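Local coordinates for protein extracellular ligand-binding receptor (Rhodopseudomonas palustris, PDB 3SG0) that probably serves as the periplasmic solute-binding component of a transport system for aromatic acids, and is seen here with benzoyl-formic acid bound, at residues Ala112-Met117 against Glu335-Ile340; Gly31-Ala36 against Leu68-Asp73; Ala159-Tyr164 against Gly187-Thr192. All coordinates share one frame; numbering follows the deposited sequence. Where two conformers were deposited one is given.

Contact 1 (Ala112-Met117 against Glu335-Ile340); sequences AKTPLM and EFRAAI
Arg337 reaches from the helix 334-344 to the turn that ends helix 99-111 and takes hold of its backbone carbonyls. The firm bond is from Arg337 NE to Lys113 O at 3.0 Å, nearly straight at 163°; the oxygen lies close to the guanidinium plane, while NE stands well above the plane of the carbonyl it meets. Arg337 NH2 adds a weak bond to Ala112 O at 3.2 Å. Ala112 O also accepts from Thr114 OG1, 2.9 Å away, so the hydroxyl braces the carbonyl that the arginine is using. With chi3 of Arg337 at -55° the chain bends and brings NE round to the turn. The carbonyls are presented this way because Lys113, with positive phi, closes helix 99-111 in a Schellman motif; a cationic group here would probably also suit the negative end of the helix dipole. Beside the hydrogen bonds the packing is close: the Pro115 ring crosses Arg337 at about a right angle, with Pro115 CG 3.6 Å from the carbonyl oxygen of Arg337 and Pro115 CD 4.0 Å from Arg337 CB. Ile340 CG2 makes an apolar contact with Pro115 CG from the next turn of the helix at 4.0 Å, and Val92 of the neighbouring strand packs on Ile340 as well. On the solvent side, the exposed Lys113 side chain leads away from the helix.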
ATOM      1  N   ALA A 112      21.652   9.066   1.093  1.00 10.47           N
ATOM      2  CA  ALA A 112      21.602   9.912   2.281  1.00 10.52           C
ATOM      3  C   ALA A 112      21.727   9.123   3.579  1.00 10.88           C
ATOM      4  O   ALA A 112      21.646   9.705   4.666  1.00 11.49           O
ATOM      5  CB  ALA A 112      20.308  10.707   2.297  1.00 11.94           C
ATOM      6  N   LYS A 113      21.900   7.809   3.478  1.00  9.63           N
ATOM      7  CA  LYS A 113      21.976   6.931   4.648  0.53  9.60           C
ATOM      8  C   LYS A 113      20.857   7.254   5.633  1.00  9.88           C
ATOM      9  O   LYS A 113      21.079   7.466   6.831  1.00  9.58           O
ATOM     10  CB  LYS A 113      23.364   6.987   5.293  0.53 10.95           C
ATOM     11  CG  LYS A 113      24.473   6.579   4.332  0.53 12.99           C
ATOM     12  CD  LYS A 113      25.844   6.624   4.991  0.53 15.23           C
ATOM     13  CE  LYS A 113      26.944   6.397   3.966  0.53 26.27           C
ATOM     14  NZ  LYS A 113      26.657   5.212   3.111  0.53 30.38           N
ATOM     15  N   THR A 114      19.643   7.274   5.096  1.00  9.11           N
ATOM     16  CA  THR A 114      18.445   7.568   5.862  1.00  9.22           C
ATOM     17  C   THR A 114      17.403   6.493   5.586  1.00  8.54           C
ATOM     18  O   THR A 114      17.122   6.190   4.429  1.00  9.06           O
ATOM     19  CB  THR A 114      17.896   8.943   5.448  1.00  9.07           C
ATOM     20  OG1 THR A 114      18.894   9.937   5.687  1.00  9.69           O
ATOM     21  CG2 THR A 114      16.637   9.308   6.222  1.00  9.77           C
ATOM     22  N   PRO A 115      16.830   5.895   6.640  1.00  7.78           N
ATOM     23  CA  PRO A 115      15.793   4.893   6.391  1.00  8.30           C
ATOM     24  C   PRO A 115      14.587   5.508   5.686  1.00  7.87           C
ATOM     25  O   PRO A 115      14.169   6.633   5.994  1.00  8.57           O
ATOM     26  CB  PRO A 115      15.374   4.425   7.790  1.00  9.71           C
ATOM     27  CG  PRO A 115      16.348   4.977   8.726  1.00 15.14           C
ATOM     28  CD  PRO A 115      17.118   6.077   8.072  1.00  8.51           C
ATOM     29  N   LEU A 116      14.036   4.753   4.744  1.00  7.42           N
ATOM     30  CA  LEU A 116      12.849   5.121   3.984  1.00  7.44           C
ATOM     31  C   LEU A 116      11.752   4.118   4.284  1.00  7.09           C
ATOM     32  O   LEU A 116      11.927   2.925   4.032  1.00  7.93           O
ATOM     33  CB  LEU A 116      13.138   5.093   2.478  1.00  8.28           C
ATOM     34  CG  LEU A 116      11.923   5.282   1.562  1.00  8.46           C
ATOM     35  CD1 LEU A 116      11.318   6.666   1.717  1.00  9.93           C
ATOM     36  CD2 LEU A 116      12.281   5.019   0.109  1.00 10.09           C
HETATM   37  N   MSE A 117      10.632   4.593   4.825  1.00  7.52           N
HETATM   38  CA  MSE A 117       9.452   3.758   5.021  1.00  7.39           C
HETATM   39  C   MSE A 117       8.527   4.033   3.842  1.00  6.97           C
HETATM   40  O   MSE A 117       7.841   5.061   3.821  1.00  7.79           O
HETATM   41  CB  MSE A 117       8.737   4.105   6.327  1.00  7.38           C
HETATM   42  CG  MSE A 117       9.652   4.333   7.517  1.00  7.67           C
HETATM   43 SE   MSE A 117      10.757   2.840   8.022  0.65  8.68          SE
HETATM   44  CE  MSE A 117       9.322   1.624   8.577  1.00  9.61           C
ATOM     45  N   GLU A 335      24.622   8.446  12.724  1.00 11.01           N
ATOM     46  CA  GLU A 335      24.655   7.291  13.616  1.00 11.78           C
ATOM     47  C   GLU A 335      23.264   6.936  14.153  1.00 10.73           C
ATOM     48  O   GLU A 335      22.930   5.768  14.309  1.00 10.59           O
ATOM     49  CB  GLU A 335      25.642   7.526  14.766  1.00 12.95           C
ATOM     50  CG  GLU A 335      27.106   7.587  14.331  1.00 16.60           C
ATOM     51  CD  GLU A 335      27.522   8.919  13.710  1.00 16.55           C
ATOM     52  OE1 GLU A 335      26.782   9.922  13.810  1.00 15.34           O
ATOM     53  OE2 GLU A 335      28.623   8.967  13.120  1.00 24.48           O
ATOM     54  N   PHE A 336      22.452   7.950  14.439  1.00 10.45           N
ATOM     55  CA  PHE A 336      21.081   7.725  14.889  1.00 10.57           C
ATOM     56  C   PHE A 336      20.240   7.105  13.773  1.00  9.32           C
ATOM     57  O   PHE A 336      19.502   6.145  13.990  1.00  9.63           O
ATOM     58  CB  PHE A 336      20.481   9.050  15.361  1.00 10.72           C
ATOM     59  CG  PHE A 336      19.073   8.951  15.885  1.00 10.10           C
ATOM     60  CD1 PHE A 336      18.808   8.347  17.103  1.00 11.88           C
ATOM     61  CD2 PHE A 336      18.024   9.515  15.182  1.00 11.05           C
ATOM     62  CE1 PHE A 336      17.513   8.279  17.590  1.00 12.81           C
ATOM     63  CE2 PHE A 336      16.733   9.462  15.669  1.00 11.73           C
ATOM     64  CZ  PHE A 336      16.474   8.841  16.872  1.00 11.59           C
ATOM     65  N   ARG A 337      20.368   7.649  12.570  1.00  9.58           N
ATOM     66  CA  ARG A 337      19.650   7.101  11.425  1.00  9.83           C
ATOM     67  C   ARG A 337      20.051   5.649  11.162  1.00  9.84           C
ATOM     68  O   ARG A 337      19.208   4.815  10.853  1.00  9.43           O
ATOM     69  CB  ARG A 337      19.893   7.948  10.184  1.00 10.03           C
ATOM     70  CG  ARG A 337      19.455   9.391  10.357  1.00 10.33           C
ATOM     71  CD  ARG A 337      19.341  10.131   9.047  1.00 11.08           C
ATOM     72  NE  ARG A 337      20.554  10.086   8.242  1.00 11.67           N
ATOM     73  CZ  ARG A 337      21.523  10.993   8.281  1.00 11.85           C
ATOM     74  NH1 ARG A 337      21.461  12.021   9.125  1.00 13.04           N
ATOM     75  NH2 ARG A 337      22.576  10.855   7.483  1.00 14.56           N
ATOM     76  N   ALA A 338      21.343   5.359  11.274  1.00  9.89           N
ATOM     77  CA  ALA A 338      21.835   4.006  11.043  1.00  9.79           C
ATOM     78  C   ALA A 338      21.306   3.061  12.114  1.00  9.56           C
ATOM     79  O   ALA A 338      21.005   1.904  11.837  1.00  9.77           O
ATOM     80  CB  ALA A 338      23.363   3.980  11.001  1.00 11.39           C
ATOM     81  N   ALA A 339      21.206   3.547  13.352  1.00  9.48           N
ATOM     82  CA  ALA A 339      20.681   2.728  14.433  1.00  9.97           C
ATOM     83  C   ALA A 339      19.207   2.411  14.197  1.00  8.96           C
ATOM     84  O   ALA A 339      18.760   1.298  14.442  1.00  9.60           O
ATOM     85  CB  ALA A 339      20.884   3.410  15.780  1.00 10.43           C
ATOM     86  N   ILE A 340      18.440   3.387  13.719  1.00  9.06           N
ATOM     87  CA  ILE A 340      17.055   3.096  13.358  1.00  9.30           C
ATOM     88  C   ILE A 340      16.990   2.017  12.278  1.00  8.45           C
ATOM     89  O   ILE A 340      16.210   1.070  12.381  1.00  8.74           O
ATOM     90  CB  ILE A 340      16.300   4.354  12.906  1.00  8.28           C
ATOM     91  CG1 ILE A 340      16.163   5.330  14.079  1.00 10.12           C
ATOM     92  CG2 ILE A 340      14.923   3.980  12.361  1.00  9.74           C
ATOM     93  CD1 ILE A 340      15.536   6.647  13.706  1.00 11.91           C
TER

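Contact 2 (Gly31-Ala36 against Leu68-Asp73); sequences GITMSA and LDDESD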
ATOM      1  N   GLY A  31      10.352  13.098   7.906  1.00  8.64           N
ATOM      2  CA  GLY A  31       9.872  13.687   6.667  1.00  9.28           C
ATOM      3  C   GLY A  31       8.914  12.753   5.969  1.00  9.27           C
ATOM      4  O   GLY A  31       9.147  11.544   5.945  1.00 10.81           O
ATOM      5  N   ILE A  32       7.850  13.296   5.388  1.00  8.45           N
ATOM      6  CA  ILE A  32       6.854  12.487   4.702  1.00  9.00           C
ATOM      7  C   ILE A  32       6.522  13.129   3.361  1.00  8.51           C
ATOM      8  O   ILE A  32       6.268  14.334   3.296  1.00  9.49           O
ATOM      9  CB  ILE A  32       5.551  12.374   5.529  1.00  9.16           C
ATOM     10  CG1 ILE A  32       5.847  12.011   6.987  1.00  9.77           C
ATOM     11  CG2 ILE A  32       4.619  11.350   4.905  1.00 10.75           C
ATOM     12  CD1 ILE A  32       4.636  12.154   7.909  1.00 11.52           C
ATOM     13  N   THR A  33       6.550  12.341   2.294  1.00  7.86           N
ATOM     14  CA  THR A  33       6.021  12.770   1.007  1.00  8.16           C
ATOM     15  C   THR A  33       4.909  11.812   0.630  1.00  7.93           C
ATOM     16  O   THR A  33       5.061  10.588   0.728  1.00  8.39           O
ATOM     17  CB  THR A  33       7.129  12.873  -0.073  1.00  9.21           C
ATOM     18  OG1 THR A  33       6.582  13.420  -1.284  1.00  9.20           O
ATOM     19  CG2 THR A  33       7.804  11.537  -0.355  1.00 10.43           C
HETATM   20  N   MSE A  34       3.762  12.371   0.249  1.00  8.54           N
HETATM   21  CA  MSE A  34       2.598  11.554  -0.076  1.00  8.33           C
HETATM   22  C   MSE A  34       1.852  12.155  -1.247  1.00  7.68           C
HETATM   23  O   MSE A  34       1.966  13.357  -1.526  1.00  8.28           O
HETATM   24  CB  MSE A  34       1.659  11.424   1.122  1.00  8.79           C
HETATM   25  CG  MSE A  34       1.047  12.740   1.581  1.00 10.48           C
HETATM   26 SE   MSE A  34       2.057  13.655   3.010  0.50 16.84          SE
HETATM   27  CE  MSE A  34       1.545  12.452   4.457  1.00 24.39           C
ATOM     28  N   SER A  35       1.089  11.312  -1.931  1.00  7.91           N
ATOM     29  CA  SER A  35       0.365  11.735  -3.124  1.00  8.42           C
ATOM     30  C   SER A  35      -1.017  12.257  -2.744  1.00  8.51           C
ATOM     31  O   SER A  35      -2.026  11.602  -2.950  1.00  9.18           O
ATOM     32  CB  SER A  35       0.264  10.578  -4.123  1.00  8.66           C
ATOM     33  OG  SER A  35       1.548  10.035  -4.421  1.00  9.51           O
ATOM     34  N   ALA A  36      -1.039  13.436  -2.133  1.00  8.50           N
ATOM     35  CA  ALA A  36      -2.278  14.020  -1.625  1.00  9.72           C
ATOM     36  C   ALA A  36      -3.145  14.634  -2.721  1.00 10.38           C
ATOM     37  O   ALA A  36      -4.320  14.915  -2.496  1.00 14.15           O
ATOM     38  CB  ALA A  36      -1.979  15.040  -0.530  1.00 11.74           C
ATOM     39  N   LEU A  68       4.814  16.733   2.944  1.00  9.80           N
ATOM     40  CA  LEU A  68       4.768  17.413   1.655  1.00 11.14           C
ATOM     41  C   LEU A  68       3.965  16.600   0.660  1.00  9.60           C
ATOM     42  O   LEU A  68       4.068  15.375   0.617  1.00 11.24           O
ATOM     43  CB  LEU A  68       6.182  17.621   1.103  1.00 11.46           C
ATOM     44  CG  LEU A  68       7.115  18.517   1.917  1.00 12.22           C
ATOM     45  CD1 LEU A  68       8.547  18.439   1.402  1.00 14.40           C
ATOM     46  CD2 LEU A  68       6.614  19.955   1.903  1.00 14.59           C
ATOM     47  N   ASP A  69       3.179  17.285  -0.159  1.00 10.19           N
ATOM     48  CA  ASP A  69       2.439  16.651  -1.239  1.00  8.89           C
ATOM     49  C   ASP A  69       3.362  16.493  -2.446  1.00  8.57           C
ATOM     50  O   ASP A  69       4.035  17.447  -2.852  1.00 10.41           O
ATOM     51  CB  ASP A  69       1.251  17.554  -1.593  1.00  9.91           C
ATOM     52  CG  ASP A  69       0.345  16.990  -2.677  1.00  9.89           C
ATOM     53  OD1 ASP A  69       0.444  15.800  -3.046  1.00  9.53           O
ATOM     54  OD2 ASP A  69      -0.503  17.779  -3.152  1.00 10.85           O
ATOM     55  N   ASP A  70       3.411  15.297  -3.024  1.00  8.77           N
ATOM     56  CA  ASP A  70       4.167  15.079  -4.258  1.00  8.72           C
ATOM     57  C   ASP A  70       3.294  15.003  -5.506  1.00  8.70           C
ATOM     58  O   ASP A  70       3.804  14.768  -6.595  1.00  9.11           O
ATOM     59  CB  ASP A  70       5.087  13.854  -4.169  1.00  9.23           C
ATOM     60  CG  ASP A  70       4.353  12.589  -3.790  1.00  8.31           C
ATOM     61  OD1 ASP A  70       3.290  12.286  -4.385  1.00  8.81           O
ATOM     62  OD2 ASP A  70       4.868  11.877  -2.893  1.00  8.75           O
ATOM     63  N   GLU A  71       1.986  15.201  -5.353  1.00  8.78           N
ATOM     64  CA  GLU A  71       1.094  15.345  -6.506  1.00  8.79           C
ATOM     65  C   GLU A  71       1.035  14.078  -7.352  1.00  8.67           C
ATOM     66  O   GLU A  71       0.635  14.130  -8.513  1.00 10.24           O
ATOM     67  CB  GLU A  71       1.482  16.565  -7.356  1.00 10.32           C
ATOM     68  CG  GLU A  71       1.373  17.839  -6.559  1.00 11.65           C
ATOM     69  CD  GLU A  71       1.676  19.098  -7.342  1.00 14.97           C
ATOM     70  OE1 GLU A  71       1.950  19.023  -8.563  1.00 16.25           O
ATOM     71  OE2 GLU A  71       1.628  20.174  -6.706  1.00 18.61           O
ATOM     72  N   SER A  72       1.400  12.934  -6.774  1.00  8.67           N
ATOM     73  CA  SER A  72       1.480  11.673  -7.531  1.00  8.89           C
ATOM     74  C   SER A  72       2.553  11.729  -8.620  1.00  8.95           C
ATOM     75  O   SER A  72       2.474  10.991  -9.601  1.00 10.64           O
ATOM     76  CB  SER A  72       0.133  11.296  -8.177  1.00  9.64           C
ATOM     77  OG  SER A  72      -0.948  11.318  -7.255  1.00  8.84           O
ATOM     78  N   ASP A  73       3.560  12.581  -8.438  1.00  9.41           N
ATOM     79  CA  ASP A  73       4.568  12.799  -9.465  0.57 10.40           C
ATOM     80  C   ASP A  73       5.950  12.398  -8.967  1.00  9.06           C
ATOM     81  O   ASP A  73       6.438  12.917  -7.963  1.00  9.53           O
ATOM     82  CB  ASP A  73       4.572  14.263  -9.902  0.57 11.37           C
ATOM     83  CG  ASP A  73       5.594  14.538 -10.973  0.57 12.96           C
ATOM     84  OD1 ASP A  73       5.363  14.113 -12.124  0.57 14.76           O
ATOM     85  OD2 ASP A  73       6.626  15.169 -10.667  0.57 12.39           O
TER
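Strands 28-34 and 61-69 run parallel here, with Thr33 paired to Leu68 and Met34 to Asp69, and backbone bonds from Leu68 N to Ile32 O, Met34 N to Leu68 O and Asp70 N to Met34 O. Where the strands end, the carboxylate of Asp70 takes over. Its CG sits between the backbone N and the carbonyl carbon (chi1 55°), in the crowded position, and the group reaches the end of the first strand. Thr33 OG1, anti to its own backbone N, donates to Asp70 OD2 at 2.8 Å, arriving on the anti side 20° out of the carboxylate plane. Ser35 OG gives its proton to the syn lone pair of Asp70 OD1, also at 2.8 Å. The anti lone pair of Asp70 OD1 takes Ser72 N at 3.1 Å, forming an Asx turn within the type I' turn from Asp70 to Asp73. Ser96 holds OD2 from outside. Asp69 forms a second Asx turn: Asp69 OD1 is met by Glu71 N at 2.8 Å from above the carboxylate plane, and receives a weak bond from Ala36 N at 2.9 Å, while Ser37 binds OD2. Ser72 OG lies 3.4 Å from Ser35 CB and is hydrogen-bonded to Ser37 and Gly40. The Ser35 side chain is about 8 Å from the bound benzoyl-formic acid, which places these loops near the ligand. With two hydroxyls on OD2, and a hydroxyl and a backbone N-H on OD1, the buried Asp70 is probably stabilised as a carboxylate without needing a cationic partner within the contact.

Contact 3 (Ala159-Tyr164 against Gly187-Thr192); sequences AKKVGY and GFELTT
Val162 and Leu190 face each other at the start of the two parallel strands of a beta-alpha-beta unit, in which strand 161-167, helix 170-186 and strand 189-196 follow one another. The two side chains cross obliquely on the face where helix 170-186 touches Leu190 and helix 143-156 touches Val162, with Val162 CG1 lying 4.1 Å from Leu190 CD2. The other branch, Val162 CG2, is anti to the carbonyl carbon of its own residue and touches the Phe188 ring at Phe188 CD1, 3.7 Å away. Thus Val162 divides its two methyls between the leucine and the phenylalanine; the residue of helix 143-156 that touches it is Ile154, and Ala183 of helix 170-186 packs on Phe188. On the opposite face Lys161 and Glu189 stand side by side, and Thr191 CG2 lies 3.7 Å from Lys161 CB. Lys161 and Thr191 both have polar partners outside the pair: Lys161 NZ bonds to Lys214 O and Thr191 OG1 to Thr213 OG1. Backbone bonds from Glu189 N to Lys160 O, Val162 N to Glu189 O and Thr191 N to Val162 O hold the two strands in register. At the outer end the Lys160 chain, bent at chi2 and chi3, curls back so that Lys160 NZ meets Gly187 O at 2.7 Å, in the carbonyl plane and on a lone pair. Gly187 has positive phi as it leaves the helix. At the far end Thr192 OG1 donates to Tyr164 O at 2.8 Å, 21° from the carbonyl plane.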
ATOM      1  N   ALA A 159     -13.124 -20.635 -12.901  1.00 21.23           N
ATOM      2  CA  ALA A 159     -12.877 -19.788 -14.064  1.00 19.12           C
ATOM      3  C   ALA A 159     -11.761 -20.378 -14.922  1.00 19.31           C
ATOM      4  O   ALA A 159     -10.739 -20.818 -14.400  1.00 21.51           O
ATOM      5  CB  ALA A 159     -12.524 -18.367 -13.630  1.00 19.25           C
ATOM      6  N   LYS A 160     -11.953 -20.389 -16.239  1.00 18.65           N
ATOM      7  CA  LYS A 160     -10.931 -20.904 -17.147  1.00 19.54           C
ATOM      8  C   LYS A 160     -10.333 -19.816 -18.033  1.00 20.31           C
ATOM      9  O   LYS A 160      -9.203 -19.941 -18.501  1.00 22.65           O
ATOM     10  CB  LYS A 160     -11.501 -22.026 -18.017  1.00 24.78           C
ATOM     11  CG  LYS A 160     -12.127 -23.166 -17.227  1.00 29.83           C
ATOM     12  CD  LYS A 160     -11.100 -23.890 -16.367  1.00 34.73           C
ATOM     13  CE  LYS A 160     -10.094 -24.645 -17.218  1.00 40.59           C
ATOM     14  NZ  LYS A 160      -9.214 -25.518 -16.387  1.00 42.86           N
ATOM     15  N   LYS A 161     -11.099 -18.754 -18.266  1.00 19.20           N
ATOM     16  CA  LYS A 161     -10.629 -17.624 -19.060  1.00 18.81           C
ATOM     17  C   LYS A 161     -10.787 -16.343 -18.257  1.00 16.19           C
ATOM     18  O   LYS A 161     -11.888 -16.009 -17.826  1.00 17.51           O
ATOM     19  CB  LYS A 161     -11.400 -17.524 -20.380  1.00 18.44           C
ATOM     20  CG  LYS A 161     -11.154 -18.697 -21.321  1.00 23.38           C
ATOM     21  CD  LYS A 161     -11.762 -18.454 -22.695  1.00 33.59           C
ATOM     22  CE  LYS A 161     -13.282 -18.406 -22.634  1.00 41.23           C
ATOM     23  NZ  LYS A 161     -13.884 -18.139 -23.973  1.00 46.02           N
ATOM     24  N   VAL A 162      -9.679 -15.632 -18.058  1.00 15.79           N
ATOM     25  CA  VAL A 162      -9.668 -14.431 -17.227  1.00 15.15           C
ATOM     26  C   VAL A 162      -9.096 -13.258 -18.011  1.00 13.86           C
ATOM     27  O   VAL A 162      -7.957 -13.309 -18.465  1.00 14.90           O
ATOM     28  CB  VAL A 162      -8.847 -14.661 -15.939  1.00 13.79           C
ATOM     29  CG1 VAL A 162      -8.825 -13.400 -15.082  1.00 14.96           C
ATOM     30  CG2 VAL A 162      -9.408 -15.841 -15.154  1.00 16.83           C
ATOM     31  N   GLY A 163      -9.898 -12.216 -18.197  1.00 13.74           N
ATOM     32  CA  GLY A 163      -9.419 -11.007 -18.846  1.00 13.73           C
ATOM     33  C   GLY A 163      -8.542 -10.206 -17.901  1.00 11.90           C
ATOM     34  O   GLY A 163      -8.588 -10.409 -16.690  1.00 12.01           O
ATOM     35  N   TYR A 164      -7.739  -9.297 -18.444  1.00 11.58           N
ATOM     36  CA  TYR A 164      -6.872  -8.472 -17.612  1.00 11.39           C
ATOM     37  C   TYR A 164      -6.773  -7.041 -18.127  1.00 10.54           C
ATOM     38  O   TYR A 164      -6.525  -6.809 -19.316  1.00 11.19           O
ATOM     39  CB  TYR A 164      -5.466  -9.077 -17.530  1.00 12.17           C
ATOM     40  CG  TYR A 164      -4.511  -8.232 -16.723  1.00 10.82           C
ATOM     41  CD1 TYR A 164      -3.870  -7.135 -17.291  1.00 12.16           C
ATOM     42  CD2 TYR A 164      -4.270  -8.511 -15.384  1.00 11.90           C
ATOM     43  CE1 TYR A 164      -3.007  -6.343 -16.546  1.00 12.02           C
ATOM     44  CE2 TYR A 164      -3.411  -7.733 -14.638  1.00 12.33           C
ATOM     45  CZ  TYR A 164      -2.788  -6.652 -15.220  1.00 11.19           C
ATOM     46  OH  TYR A 164      -1.941  -5.897 -14.443  1.00 12.87           O
ATOM     47  N   GLY A 187      -4.606 -23.451 -13.874  1.00 26.74           N
ATOM     48  CA  GLY A 187      -5.618 -24.016 -14.747  1.00 29.16           C
ATOM     49  C   GLY A 187      -6.515 -23.011 -15.448  1.00 28.10           C
ATOM     50  O   GLY A 187      -7.580 -23.369 -15.943  1.00 30.63           O
ATOM     51  N   PHE A 188      -6.103 -21.749 -15.489  1.00 23.16           N
ATOM     52  CA  PHE A 188      -6.817 -20.778 -16.310  1.00 25.17           C
ATOM     53  C   PHE A 188      -5.856 -20.047 -17.235  1.00 20.35           C
ATOM     54  O   PHE A 188      -4.641 -20.163 -17.093  1.00 22.06           O
ATOM     55  CB  PHE A 188      -7.667 -19.806 -15.466  1.00 22.62           C
ATOM     56  CG  PHE A 188      -6.878 -18.924 -14.529  1.00 20.65           C
ATOM     57  CD1 PHE A 188      -6.299 -17.747 -14.980  1.00 21.28           C
ATOM     58  CD2 PHE A 188      -6.760 -19.248 -13.188  1.00 22.61           C
ATOM     59  CE1 PHE A 188      -5.592 -16.928 -14.112  1.00 20.24           C
ATOM     60  CE2 PHE A 188      -6.058 -18.431 -12.316  1.00 21.81           C
ATOM     61  CZ  PHE A 188      -5.474 -17.271 -12.782  1.00 20.50           C
ATOM     62  N   GLU A 189      -6.401 -19.335 -18.211  1.00 23.80           N
ATOM     63  CA  GLU A 189      -5.570 -18.532 -19.093  1.00 25.95           C
ATOM     64  C   GLU A 189      -5.954 -17.062 -18.980  1.00 20.35           C
ATOM     65  O   GLU A 189      -7.130 -16.730 -18.837  1.00 21.38           O
ATOM     66  CB  GLU A 189      -5.695 -19.001 -20.546  1.00 35.24           C
ATOM     67  CG  GLU A 189      -6.933 -18.498 -21.268  1.00 43.91           C
ATOM     68  CD  GLU A 189      -6.941 -18.866 -22.741  1.00 52.57           C
ATOM     69  OE1 GLU A 189      -6.824 -17.953 -23.586  1.00 54.92           O
ATOM     70  OE2 GLU A 189      -7.066 -20.070 -23.054  1.00 54.90           O
ATOM     71  N   LEU A 190      -4.950 -16.193 -19.025  1.00 19.76           N
ATOM     72  CA  LEU A 190      -5.182 -14.759 -19.138  1.00 17.93           C
ATOM     73  C   LEU A 190      -5.422 -14.435 -20.603  1.00 19.16           C
ATOM     74  O   LEU A 190      -4.546 -14.658 -21.439  1.00 25.99           O
ATOM     75  CB  LEU A 190      -3.972 -13.973 -18.638  1.00 22.58           C
ATOM     76  CG  LEU A 190      -3.718 -13.953 -17.133  1.00 23.69           C
ATOM     77  CD1 LEU A 190      -2.541 -13.045 -16.814  1.00 24.50           C
ATOM     78  CD2 LEU A 190      -4.958 -13.489 -16.389  1.00 21.92           C
ATOM     79  N   THR A 191      -6.602 -13.908 -20.914  1.00 17.40           N
ATOM     80  CA  THR A 191      -6.998 -13.702 -22.307  1.00 18.30           C
ATOM     81  C   THR A 191      -6.487 -12.395 -22.907  1.00 16.54           C
ATOM     82  O   THR A 191      -6.479 -12.237 -24.134  1.00 18.23           O
ATOM     83  CB  THR A 191      -8.526 -13.717 -22.474  1.00 19.87           C
ATOM     84  OG1 THR A 191      -9.086 -12.558 -21.844  1.00 18.61           O
ATOM     85  CG2 THR A 191      -9.121 -14.970 -21.869  1.00 23.15           C
ATOM     86  N   THR A 192      -6.089 -11.454 -22.054  1.00 16.04           N
ATOM     87  CA  THR A 192      -5.586 -10.164 -22.523  1.00 14.61           C
ATOM     88  C   THR A 192      -4.489  -9.657 -21.613  1.00 14.07           C
ATOM     89  O   THR A 192      -4.285 -10.172 -20.512  1.00 14.84           O
ATOM     90  CB  THR A 192      -6.673  -9.059 -22.560  1.00 14.43           C
ATOM     91  OG1 THR A 192      -7.160  -8.801 -21.234  1.00 17.65           O
ATOM     92  CG2 THR A 192      -7.826  -9.428 -23.474  1.00 18.04           C
TER

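Overall arrangement
Contact 2 is the most buried of the three and the nearest to the ligand; contacts 1 and 3 are partly buried and lie farther from the chain's centre, on opposite sides of it. Contacts 1 and 2 reach the same mixed sheet, with nearest atoms about 6 Å apart, whereas contact 3 belongs to the separate parallel sheet, its centre about 44 Å from that of contact 1. Contacts 2 and 3 both join neighbouring parallel strands through backbone ladders; contact 2 adds a buried carboxylate held by hydroxyls and an N-H, contact 3 apolar packing on one face. Contact 1 instead sets a helix against a turn, bringing together parts of the chain 218 residues apart.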